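Local coordinates for calcium uptake protein 2, mitochondrial (Homo sapiens, PDB 6LB7), which probably acts as an EF-hand calcium sensor of mitochondria that helps control calcium uptake into the organelle, and binds calcium, at residues L193-G198 with F207-L212; R31-S36 with T71-L76; A272-A277 with E309-V314. All blocks are in the same frame, centred on the assembly; numbering follows the deposited sequence.

Interaction 1 of 3, residues L193-G198 with F207-L212; sequences LQFSKG and FAEWLL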
loop_
_atom_site.group_PDB
_atom_site.type_symbol
_atom_site.label_atom_id
_atom_site.label_comp_id
_atom_site.label_asym_id
_atom_site.label_seq_id
_atom_site.Cartn_x
_atom_site.Cartn_y
_atom_site.Cartn_z
ATOM N N LEU B 193 -11.216 0.323 -29.465
ATOM C CA LEU B 193 -11.829 0.701 -30.736
ATOM C C LEU B 193 -11.931 2.209 -30.896
ATOM O O LEU B 193 -11.850 2.717 -32.022
ATOM C CB LEU B 193 -13.197 0.057 -30.869
ATOM C CG LEU B 193 -12.997 -1.399 -31.297
ATOM C CD1 LEU B 193 -14.271 -2.196 -31.059
ATOM C CD2 LEU B 193 -12.534 -1.468 -32.765
ATOM N N GLN B 194 -12.106 2.935 -29.791
ATOM C CA GLN B 194 -12.113 4.392 -29.863
ATOM C C GLN B 194 -10.796 4.914 -30.438
ATOM O O GLN B 194 -10.781 5.742 -31.355
ATOM C CB GLN B 194 -12.382 4.967 -28.459
ATOM C CG GLN B 194 -12.486 6.453 -28.364
ATOM C CD GLN B 194 -13.572 7.026 -29.214
ATOM O OE1 GLN B 194 -14.518 6.457 -29.447
ATOM N NE2 GLN B 194 -13.418 8.151 -29.689
ATOM N N PHE B 195 -9.664 4.410 -29.957
ATOM C CA PHE B 195 -8.407 4.958 -30.435
ATOM C C PHE B 195 -7.898 4.248 -31.677
ATOM O O PHE B 195 -7.147 4.853 -32.450
ATOM C CB PHE B 195 -7.363 4.939 -29.300
ATOM C CG PHE B 195 -7.647 5.972 -28.246
ATOM C CD1 PHE B 195 -7.136 7.256 -28.357
ATOM C CD2 PHE B 195 -8.492 5.684 -27.196
ATOM C CE1 PHE B 195 -7.455 8.224 -27.414
ATOM C CE2 PHE B 195 -8.800 6.647 -26.244
ATOM C CZ PHE B 195 -8.276 7.910 -26.345
ATOM N N SER B 196 -8.322 3.006 -31.930
ATOM C CA SER B 196 -7.986 2.450 -33.239
ATOM C C SER B 196 -8.881 2.990 -34.349
ATOM O O SER B 196 -8.625 2.680 -35.519
ATOM C CB SER B 196 -8.059 0.924 -33.227
ATOM O OG SER B 196 -9.394 0.496 -33.425
ATOM N N LYS B 197 -9.896 3.794 -34.003
ATOM C CA LYS B 197 -10.845 4.383 -34.977
ATOM C C LYS B 197 -11.635 3.321 -35.714
ATOM O O LYS B 197 -11.993 3.503 -36.886
ATOM C CB LYS B 197 -10.156 5.300 -35.992
ATOM C CG LYS B 197 -9.838 6.652 -35.489
ATOM C CD LYS B 197 -8.787 6.632 -34.489
ATOM C CE LYS B 197 -8.001 7.688 -34.494
ATOM N NZ LYS B 197 -7.018 7.626 -33.526
ATOM N N GLY B 198 -11.853 2.166 -35.088
ATOM C CA GLY B 198 -12.606 1.105 -35.707
ATOM C C GLY B 198 -11.786 0.037 -36.403
ATOM O O GLY B 198 -12.343 -1.015 -36.743
ATOM N N PHE B 207 -1.950 3.807 -30.211
ATOM C CA PHE B 207 -1.680 3.478 -28.817
ATOM C C PHE B 207 -1.024 4.657 -28.096
ATOM O O PHE B 207 -1.338 4.949 -26.935
ATOM C CB PHE B 207 -0.801 2.225 -28.758
ATOM C CG PHE B 207 -0.328 1.878 -27.376
ATOM C CD1 PHE B 207 -1.192 1.291 -26.469
ATOM C CD2 PHE B 207 0.978 2.154 -26.980
ATOM C CE1 PHE B 207 -0.766 0.983 -25.177
ATOM C CE2 PHE B 207 1.403 1.864 -25.688
ATOM C CZ PHE B 207 0.531 1.269 -24.791
ATOM N N ALA B 208 -0.141 5.374 -28.782
ATOM C CA ALA B 208 0.443 6.564 -28.175
ATOM C C ALA B 208 -0.626 7.609 -27.879
ATOM O O ALA B 208 -0.599 8.247 -26.822
ATOM C CB ALA B 208 1.524 7.145 -29.085
ATOM N N GLU B 209 -1.580 7.797 -28.799
ATOM C CA GLU B 209 -2.668 8.746 -28.552
ATOM C C GLU B 209 -3.490 8.350 -27.342
ATOM O O GLU B 209 -3.867 9.211 -26.535
ATOM C CB GLU B 209 -3.595 8.847 -29.758
ATOM C CG GLU B 209 -3.036 9.508 -30.977
ATOM C CD GLU B 209 -3.958 9.296 -32.159
ATOM O OE1 GLU B 209 -3.486 9.334 -33.308
ATOM O OE2 GLU B 209 -5.165 9.049 -31.929
ATOM N N TRP B 210 -3.820 7.058 -27.214
ATOM C CA TRP B 210 -4.479 6.602 -25.992
ATOM C C TRP B 210 -3.626 6.919 -24.764
ATOM O O TRP B 210 -4.114 7.462 -23.765
ATOM C CB TRP B 210 -4.754 5.094 -26.081
ATOM C CG TRP B 210 -5.216 4.517 -24.777
ATOM C CD1 TRP B 210 -6.507 4.502 -24.287
ATOM C CD2 TRP B 210 -4.407 3.849 -23.796
ATOM N NE1 TRP B 210 -6.535 3.876 -23.070
ATOM C CE2 TRP B 210 -5.261 3.465 -22.748
ATOM C CE3 TRP B 210 -3.042 3.551 -23.701
ATOM C CZ2 TRP B 210 -4.795 2.803 -21.603
ATOM C CZ3 TRP B 210 -2.575 2.890 -22.556
ATOM C CH2 TRP B 210 -3.454 2.524 -21.525
ATOM N N LEU B 211 -2.333 6.595 -24.825
ATOM C CA LEU B 211 -1.491 6.690 -23.632
ATOM C C LEU B 211 -1.364 8.132 -23.153
ATOM O O LEU B 211 -1.318 8.386 -21.947
ATOM C CB LEU B 211 -0.112 6.090 -23.928
ATOM C CG LEU B 211 0.952 6.027 -22.829
ATOM C CD1 LEU B 211 0.519 5.117 -21.738
ATOM C CD2 LEU B 211 2.281 5.539 -23.404
ATOM N N LEU B 212 -1.311 9.081 -24.083
ATOM C CA LEU B 212 -1.090 10.491 -23.807
ATOM C C LEU B 212 -2.389 11.280 -23.719
ATOM O O LEU B 212 -2.352 12.502 -23.596
ATOM C CB LEU B 212 -0.189 11.099 -24.903
ATOM C CG LEU B 212 1.244 10.563 -24.955
ATOM C CD1 LEU B 212 1.953 11.016 -26.224
ATOM C CD2 LEU B 212 1.984 11.046 -23.722
#

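Interaction 2 of 3, residues R31-S36 with T71-L76; sequences RDFLFS and TFFRDL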
loop_
_atom_site.group_PDB
_atom_site.type_symbol
_atom_site.label_atom_id
_atom_site.label_comp_id
_atom_site.label_asym_id
_atom_site.label_seq_id
_atom_site.Cartn_x
_atom_site.Cartn_y
_atom_site.Cartn_z
ATOM N N ARG B 31 -24.404 4.692 -20.640
ATOM C CA ARG B 31 -23.751 5.460 -21.696
ATOM C C ARG B 31 -22.994 6.653 -21.116
ATOM O O ARG B 31 -21.814 6.871 -21.442
ATOM C CB ARG B 31 -24.790 5.926 -22.723
ATOM C CG ARG B 31 -24.228 6.718 -23.924
ATOM C CD ARG B 31 -25.336 6.976 -24.945
ATOM N NE ARG B 31 -24.856 7.562 -26.189
ATOM C CZ ARG B 31 -24.584 8.856 -26.335
ATOM N NH1 ARG B 31 -24.751 9.679 -25.308
ATOM N NH2 ARG B 31 -24.147 9.329 -27.501
ATOM N N ASP B 32 -23.664 7.443 -20.261
ATOM C CA ASP B 32 -23.008 8.554 -19.573
ATOM C C ASP B 32 -21.743 8.099 -18.867
ATOM O O ASP B 32 -20.705 8.772 -18.916
ATOM C CB ASP B 32 -23.929 9.174 -18.516
ATOM C CG ASP B 32 -25.125 9.894 -19.095
ATOM O OD1 ASP B 32 -25.114 10.266 -20.288
ATOM O OD2 ASP B 32 -26.077 10.119 -18.313
ATOM N N PHE B 33 -21.855 7.010 -18.107
ATOM C CA PHE B 33 -20.728 6.524 -17.325
ATOM C C PHE B 33 -19.549 6.183 -18.225
ATOM O O PHE B 33 -18.413 6.606 -17.970
ATOM C CB PHE B 33 -21.140 5.295 -16.508
ATOM C CG PHE B 33 -19.980 4.605 -15.869
ATOM C CD1 PHE B 33 -19.309 5.196 -14.815
ATOM C CD2 PHE B 33 -19.543 3.387 -16.342
ATOM C CE1 PHE B 33 -18.233 4.564 -14.231
ATOM C CE2 PHE B 33 -18.459 2.763 -15.773
ATOM C CZ PHE B 33 -17.806 3.349 -14.724
ATOM N N LEU B 34 -19.802 5.413 -19.286
ATOM C CA LEU B 34 -18.729 5.040 -20.204
ATOM C C LEU B 34 -18.026 6.273 -20.769
ATOM O O LEU B 34 -16.793 6.314 -20.824
ATOM C CB LEU B 34 -19.283 4.180 -21.339
ATOM C CG LEU B 34 -19.791 2.808 -20.919
ATOM C CD1 LEU B 34 -20.631 2.205 -22.034
ATOM C CD2 LEU B 34 -18.624 1.889 -20.525
ATOM N N PHE B 35 -18.795 7.301 -21.158
ATOM C CA PHE B 35 -18.201 8.522 -21.703
ATOM C C PHE B 35 -17.371 9.260 -20.656
ATOM O O PHE B 35 -16.285 9.767 -20.959
ATOM C CB PHE B 35 -19.288 9.442 -22.258
ATOM C CG PHE B 35 -19.899 8.961 -23.547
ATOM C CD1 PHE B 35 -19.433 7.817 -24.173
ATOM C CD2 PHE B 35 -20.910 9.673 -24.151
ATOM C CE1 PHE B 35 -19.982 7.382 -25.363
ATOM C CE2 PHE B 35 -21.459 9.241 -25.338
ATOM C CZ PHE B 35 -20.992 8.091 -25.943
ATOM N N SER B 36 -17.862 9.342 -19.421
ATOM C CA SER B 36 -17.101 10.021 -18.379
ATOM C C SER B 36 -15.778 9.315 -18.087
ATOM O O SER B 36 -14.832 9.944 -17.595
ATOM C CB SER B 36 -17.945 10.130 -17.107
ATOM O OG SER B 36 -17.881 8.942 -16.334
ATOM N N THR B 71 -20.057 -6.741 -22.323
ATOM C CA THR B 71 -20.807 -5.723 -23.045
ATOM C C THR B 71 -21.984 -5.207 -22.241
ATOM O O THR B 71 -22.854 -4.530 -22.806
ATOM C CB THR B 71 -21.300 -6.240 -24.394
ATOM O OG1 THR B 71 -22.271 -7.281 -24.183
ATOM C CG2 THR B 71 -20.119 -6.770 -25.206
ATOM N N PHE B 72 -22.006 -5.471 -20.934
ATOM C CA PHE B 72 -23.128 -5.073 -20.088
ATOM C C PHE B 72 -23.443 -3.581 -20.202
ATOM O O PHE B 72 -24.602 -3.197 -20.371
ATOM C CB PHE B 72 -22.815 -5.448 -18.631
ATOM C CG PHE B 72 -23.881 -5.045 -17.640
ATOM C CD1 PHE B 72 -25.061 -5.775 -17.532
ATOM C CD2 PHE B 72 -23.694 -3.950 -16.801
ATOM C CE1 PHE B 72 -26.035 -5.419 -16.612
ATOM C CE2 PHE B 72 -24.668 -3.596 -15.881
ATOM C CZ PHE B 72 -25.835 -4.341 -15.781
ATOM N N PHE B 73 -22.433 -2.712 -20.055
ATOM C CA PHE B 73 -22.757 -1.281 -20.090
ATOM C C PHE B 73 -23.072 -0.824 -21.514
ATOM O O PHE B 73 -23.984 -0.018 -21.717
ATOM C CB PHE B 73 -21.628 -0.435 -19.467
ATOM C CG PHE B 73 -21.485 -0.625 -17.971
ATOM C CD1 PHE B 73 -22.177 0.187 -17.075
ATOM C CD2 PHE B 73 -20.702 -1.654 -17.462
ATOM C CE1 PHE B 73 -22.071 -0.016 -15.698
ATOM C CE2 PHE B 73 -20.586 -1.861 -16.091
ATOM C CZ PHE B 73 -21.273 -1.045 -15.203
ATOM N N ARG B 74 -22.326 -1.326 -22.512
ATOM C CA ARG B 74 -22.584 -0.928 -23.905
ATOM C C ARG B 74 -23.939 -1.421 -24.391
ATOM O O ARG B 74 -24.599 -0.722 -25.161
ATOM C CB ARG B 74 -21.469 -1.443 -24.839
ATOM C CG ARG B 74 -20.196 -0.568 -24.789
ATOM C CD ARG B 74 -18.983 -1.208 -25.520
ATOM N NE ARG B 74 -18.522 -2.448 -24.889
ATOM C CZ ARG B 74 -17.582 -3.240 -25.388
ATOM N NH1 ARG B 74 -16.978 -2.917 -26.530
ATOM N NH2 ARG B 74 -17.237 -4.357 -24.749
ATOM N N ASP B 75 -24.380 -2.611 -23.953
ATOM C CA ASP B 75 -25.715 -3.080 -24.325
ATOM C C ASP B 75 -26.810 -2.194 -23.737
ATOM O O ASP B 75 -27.778 -1.861 -24.426
ATOM C CB ASP B 75 -25.913 -4.531 -23.892
ATOM C CG ASP B 75 -25.030 -5.486 -24.654
ATOM O OD1 ASP B 75 -24.844 -6.621 -24.190
ATOM O OD2 ASP B 75 -24.478 -5.093 -25.705
ATOM N N LEU B 76 -26.684 -1.806 -22.465
ATOM C CA LEU B 76 -27.706 -0.961 -21.847
ATOM C C LEU B 76 -27.787 0.416 -22.492
ATOM O O LEU B 76 -28.880 0.958 -22.673
ATOM C CB LEU B 76 -27.430 -0.806 -20.355
ATOM C CG LEU B 76 -27.688 -2.054 -19.517
ATOM C CD1 LEU B 76 -27.136 -1.843 -18.106
ATOM C CD2 LEU B 76 -29.184 -2.337 -19.501
#

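Interaction 3 of 3, residues A272-A277 with E309-V314; sequences AEFKRA and EEFLGV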
loop_
_atom_site.group_PDB
_atom_site.type_symbol
_atom_site.label_atom_id
_atom_site.label_comp_id
_atom_site.label_asym_id
_atom_site.label_seq_id
_atom_site.Cartn_x
_atom_site.Cartn_y
_atom_site.Cartn_z
ATOM N N ALA B 272 16.090 -4.381 -20.754
ATOM C CA ALA B 272 16.164 -5.524 -19.847
ATOM C C ALA B 272 15.721 -5.161 -18.427
ATOM O O ALA B 272 15.095 -5.979 -17.740
ATOM C CB ALA B 272 17.584 -6.101 -19.818
ATOM N N GLU B 273 16.067 -3.964 -17.951
ATOM C CA GLU B 273 15.597 -3.551 -16.629
ATOM C C GLU B 273 14.086 -3.371 -16.631
ATOM O O GLU B 273 13.389 -3.816 -15.708
ATOM C CB GLU B 273 16.275 -2.251 -16.191
ATOM C CG GLU B 273 17.718 -2.419 -15.730
ATOM C CD GLU B 273 18.647 -2.716 -16.880
ATOM O OE1 GLU B 273 19.599 -3.497 -16.674
ATOM O OE2 GLU B 273 18.413 -2.177 -17.990
ATOM N N PHE B 274 13.569 -2.711 -17.662
ATOM C CA PHE B 274 12.133 -2.490 -17.766
ATOM C C PHE B 274 11.393 -3.813 -17.746
ATOM O O PHE B 274 10.454 -4.003 -16.963
ATOM C CB PHE B 274 11.844 -1.700 -19.044
ATOM C CG PHE B 274 10.436 -1.170 -19.141
ATOM C CD1 PHE B 274 10.112 0.076 -18.640
ATOM C CD2 PHE B 274 9.450 -1.912 -19.748
ATOM C CE1 PHE B 274 8.811 0.569 -18.743
ATOM C CE2 PHE B 274 8.149 -1.426 -19.859
ATOM C CZ PHE B 274 7.834 -0.193 -19.365
ATOM N N LYS B 275 11.863 -4.771 -18.554
ATOM C CA LYS B 275 11.253 -6.094 -18.616
ATOM C C LYS B 275 11.206 -6.753 -17.248
ATOM O O LYS B 275 10.172 -7.306 -16.849
ATOM C CB LYS B 275 12.023 -6.980 -19.604
ATOM C CG LYS B 275 11.731 -6.706 -21.078
ATOM C CD LYS B 275 12.482 -7.701 -21.966
ATOM C CE LYS B 275 11.888 -7.772 -23.365
ATOM N NZ LYS B 275 12.695 -8.664 -24.265
ATOM N N ARG B 276 12.326 -6.716 -16.516
ATOM C CA ARG B 276 12.292 -7.424 -15.233
ATOM C C ARG B 276 11.405 -6.694 -14.225
ATOM O O ARG B 276 10.602 -7.312 -13.511
ATOM C CB ARG B 276 13.718 -7.570 -14.696
ATOM C CG ARG B 276 13.866 -8.336 -13.415
ATOM C CD ARG B 276 14.309 -9.729 -13.615
ATOM N NE ARG B 276 14.741 -10.291 -12.501
ATOM C CZ ARG B 276 15.903 -10.295 -12.163
ATOM N NH1 ARG B 276 16.772 -9.771 -12.853
ATOM N NH2 ARG B 276 16.196 -10.825 -11.126
ATOM N N ALA B 277 11.356 -5.368 -14.221
ATOM C CA ALA B 277 10.401 -4.667 -13.360
ATOM C C ALA B 277 8.957 -4.986 -13.728
ATOM O O ALA B 277 8.086 -5.078 -12.848
ATOM C CB ALA B 277 10.629 -3.175 -13.458
ATOM N N GLU B 309 10.705 8.271 -14.790
ATOM C CA GLU B 309 9.887 9.176 -13.991
ATOM C C GLU B 309 8.819 9.847 -14.849
ATOM O O GLU B 309 7.678 10.013 -14.409
ATOM C CB GLU B 309 10.779 10.219 -13.311
ATOM C CG GLU B 309 11.824 9.638 -12.342
ATOM C CD GLU B 309 13.227 9.501 -12.960
ATOM O OE1 GLU B 309 13.350 9.343 -14.202
ATOM O OE2 GLU B 309 14.214 9.555 -12.192
ATOM N N GLU B 310 9.172 10.247 -16.077
ATOM C CA GLU B 310 8.187 10.859 -16.960
ATOM C C GLU B 310 7.173 9.829 -17.444
ATOM O O GLU B 310 5.975 10.123 -17.510
ATOM C CB GLU B 310 8.875 11.542 -18.139
ATOM C CG GLU B 310 9.503 12.878 -17.796
ATOM C CD GLU B 310 10.946 12.750 -17.327
ATOM O OE1 GLU B 310 11.357 11.634 -16.913
ATOM O OE2 GLU B 310 11.669 13.771 -17.378
ATOM N N PHE B 311 7.630 8.614 -17.765
ATOM C CA PHE B 311 6.713 7.534 -18.123
ATOM C C PHE B 311 5.690 7.306 -17.014
ATOM O O PHE B 311 4.477 7.350 -17.247
ATOM C CB PHE B 311 7.521 6.266 -18.409
ATOM C CG PHE B 311 6.680 5.042 -18.693
ATOM C CD1 PHE B 311 5.717 5.048 -19.696
ATOM C CD2 PHE B 311 6.889 3.875 -17.980
ATOM C CE1 PHE B 311 4.968 3.913 -19.963
ATOM C CE2 PHE B 311 6.154 2.736 -18.243
ATOM C CZ PHE B 311 5.185 2.755 -19.239
ATOM N N LEU B 312 6.176 7.107 -15.784
ATOM C CA LEU B 312 5.310 6.917 -14.627
ATOM C C LEU B 312 4.327 8.075 -14.451
ATOM O O LEU B 312 3.169 7.869 -14.069
ATOM C CB LEU B 312 6.183 6.747 -13.384
ATOM C CG LEU B 312 5.470 6.208 -12.159
ATOM C CD1 LEU B 312 4.983 4.785 -12.426
ATOM C CD2 LEU B 312 6.406 6.270 -10.960
ATOM N N GLY B 313 4.765 9.301 -14.733
ATOM C CA GLY B 313 3.848 10.421 -14.674
ATOM C C GLY B 313 2.694 10.295 -15.651
ATOM O O GLY B 313 1.537 10.526 -15.288
ATOM N N VAL B 314 2.991 9.933 -16.905
ATOM C CA VAL B 314 1.931 9.759 -17.903
ATOM C C VAL B 314 1.006 8.605 -17.515
ATOM O O VAL B 314 -0.217 8.687 -17.682
ATOM C CB VAL B 314 2.553 9.558 -19.301
ATOM C CG1 VAL B 314 1.494 9.115 -20.329
ATOM C CG2 VAL B 314 3.254 10.844 -19.772
#

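Interaction 1 of 3, residues L193-G198 with F207-L212
F195 presents one face of its ring to W210, and the aromatic contact is edge-to-face: the edge of the five-membered indole ring points at the phenyl face, with centroids 5.2 Å apart and planes at 82°. F195 CE2 and CD2 meet W210 CD1, the former at 3.7 Å. That face carries a CH-pi contact, since W210 CA stands 3.7 Å from the ring centroid, 17° off the normal and toward the rim. With chi1 at 170°, W210 CG lies opposite its backbone N, which turns the indole edge to the phenyl while NE1 bonds E191 on helix 173-196. A flat, apolar phenylalanine fits here because it covers the backbone and the base of a tryptophan; an alanine here would probably leave W210 CA and the indole edge without their aromatic cover and open a gap between the helices.

The contact joins consecutive helices, 173-196 and 204-211, across a short loop. The first closes in a Schellman motif: K197 takes positive phi, G198 N bonds L193 O at 3.1 Å, and the inner bond from K197 N to Q194 O is weak.

The ionic group lies beside this turn. The lysine chain, bent at chi2 and chi3, curls back so that K197 NZ reaches both F195 O at 3.0 Å and E209 OE2 at 2.8 Å. The latter is a salt bridge, though weak as a hydrogen bond; E209 meets it with a chain extended beyond CG. A long, flexible lysine suits this exposed turn, where it can satisfy a helix-end carbonyl and a carboxylate of the next helix.

Interaction 2 of 3, residues R31-S36 with T71-L76
R74 NH2 is gripped by two groups outside the contact, E189 OE1 in a salt bridge and S70 O, while the aliphatic base of the same side chain meets L34 across the helix pair. NE of the guanidinium pairs with E186, so helix 173-196 supplies two carboxylates, which probably favour the charged state and fix the group's rotation. Held at its far end, the arginine offers methylene CG to L34 CD1 at 3.9 Å. A long side chain of this kind suits a position between apolar packing and an acidic helix surface.

The core of the contact is apolar. L34 reaches F73 with both methyls: CD1 lies 3.8 Å from F73 CB and CD2 is 3.9 Å from it, so the branched end straddles the beta carbon rather than the ring. F73 CG stands opposite its own carbonyl carbon, chi1 -69°, which carries the ring past the leucine to F33. The two phenyl groups meet at a slant, planes at 42° and centroids 5.6 Å apart, their closest atoms being F33 CD2 and F73 CD1 at 4.2 Å; this is looser contact than the leucine makes. Leucine and phenylalanine suit these buried sites because neither has a polar group to satisfy.

The axes of segments 31-36 and 72-76 come within 9.3 Å and cross at -126°, well short of antiparallel. Helix 173-196 lies against both, touching F33 and F73 through L183 and L34 through I187 and M190. F33 also packs on Y87 and L90 of helix 84-94, and a backbone bond between R31 and G77 ties the ends of the pair, placing this contact in the helical core of the N-terminal lobe.

Interaction 3 of 3, residues A272-A277 with E309-V314
The edge of the F274 ring is where F311 arrives: F311 CE2 and CD2 both lie near the plane of the F274 phenyl, beyond its CE1-CZ side. Seen from the other ring the approach is slanted, and the planes make 51° with centroids 5.6 Å apart, so the pair is neither a stack nor a T-shape. CE2 of F311 is the leading atom, 3.5 Å from F274 CE1 and 3.6 Å from F274 CZ; F311 CZ is farther off, 4.0 Å from F274 CZ. The touch is therefore one ring side against another, made by carbon atoms alone.

It has to be made at long range. The CA atoms of F274 and F311 are 11.4 Å apart, too far for small side chains to bridge, and no other residues of the two segments meet. Both phenylalanines set CG opposite the backbone N, chi1 -169° in F274 and 176° in F311, which sends each ring out from its helix into the space between. Phenylalanine suits both places: it is long enough to span the gap, rigid, and free of polar atoms that burial would leave wanting.

Other rings continue the cluster. F255 of helix 252-264 meets F274 edge-to-face, F298 meets F311 at a steep angle, and L306 touches both phenylalanines. Such an apolar core is characteristic of paired EF-hands, and the sequence between helices 288-298 and 308-320 is consistent with an EF-hand loop, although no calcium is recorded there. Helix 288-298 flanks the pair, with L291 on F274 and V294 on F311, while helix 252-264 also packs against helices 271-282 and 308-320.

Along the chain the contacts come in series: interaction 2 first, then interaction 1, then interaction 3. Interactions 2 and 3 lie on opposite sides of the chain's centre, their centres about 32 Å apart. Helix 173-196 connects the two regions: it packs on both segments of interaction 2, and its C-terminal end belongs to interaction 1, whose centre is about 18 Å from that of interaction 2. Interactions 1 and 3 touch directly, V314 packing on L211 and L212, with centres about 21 Å apart. The long helix thus spans from an N-terminal lobe to a C-terminal EF-hand-like lobe.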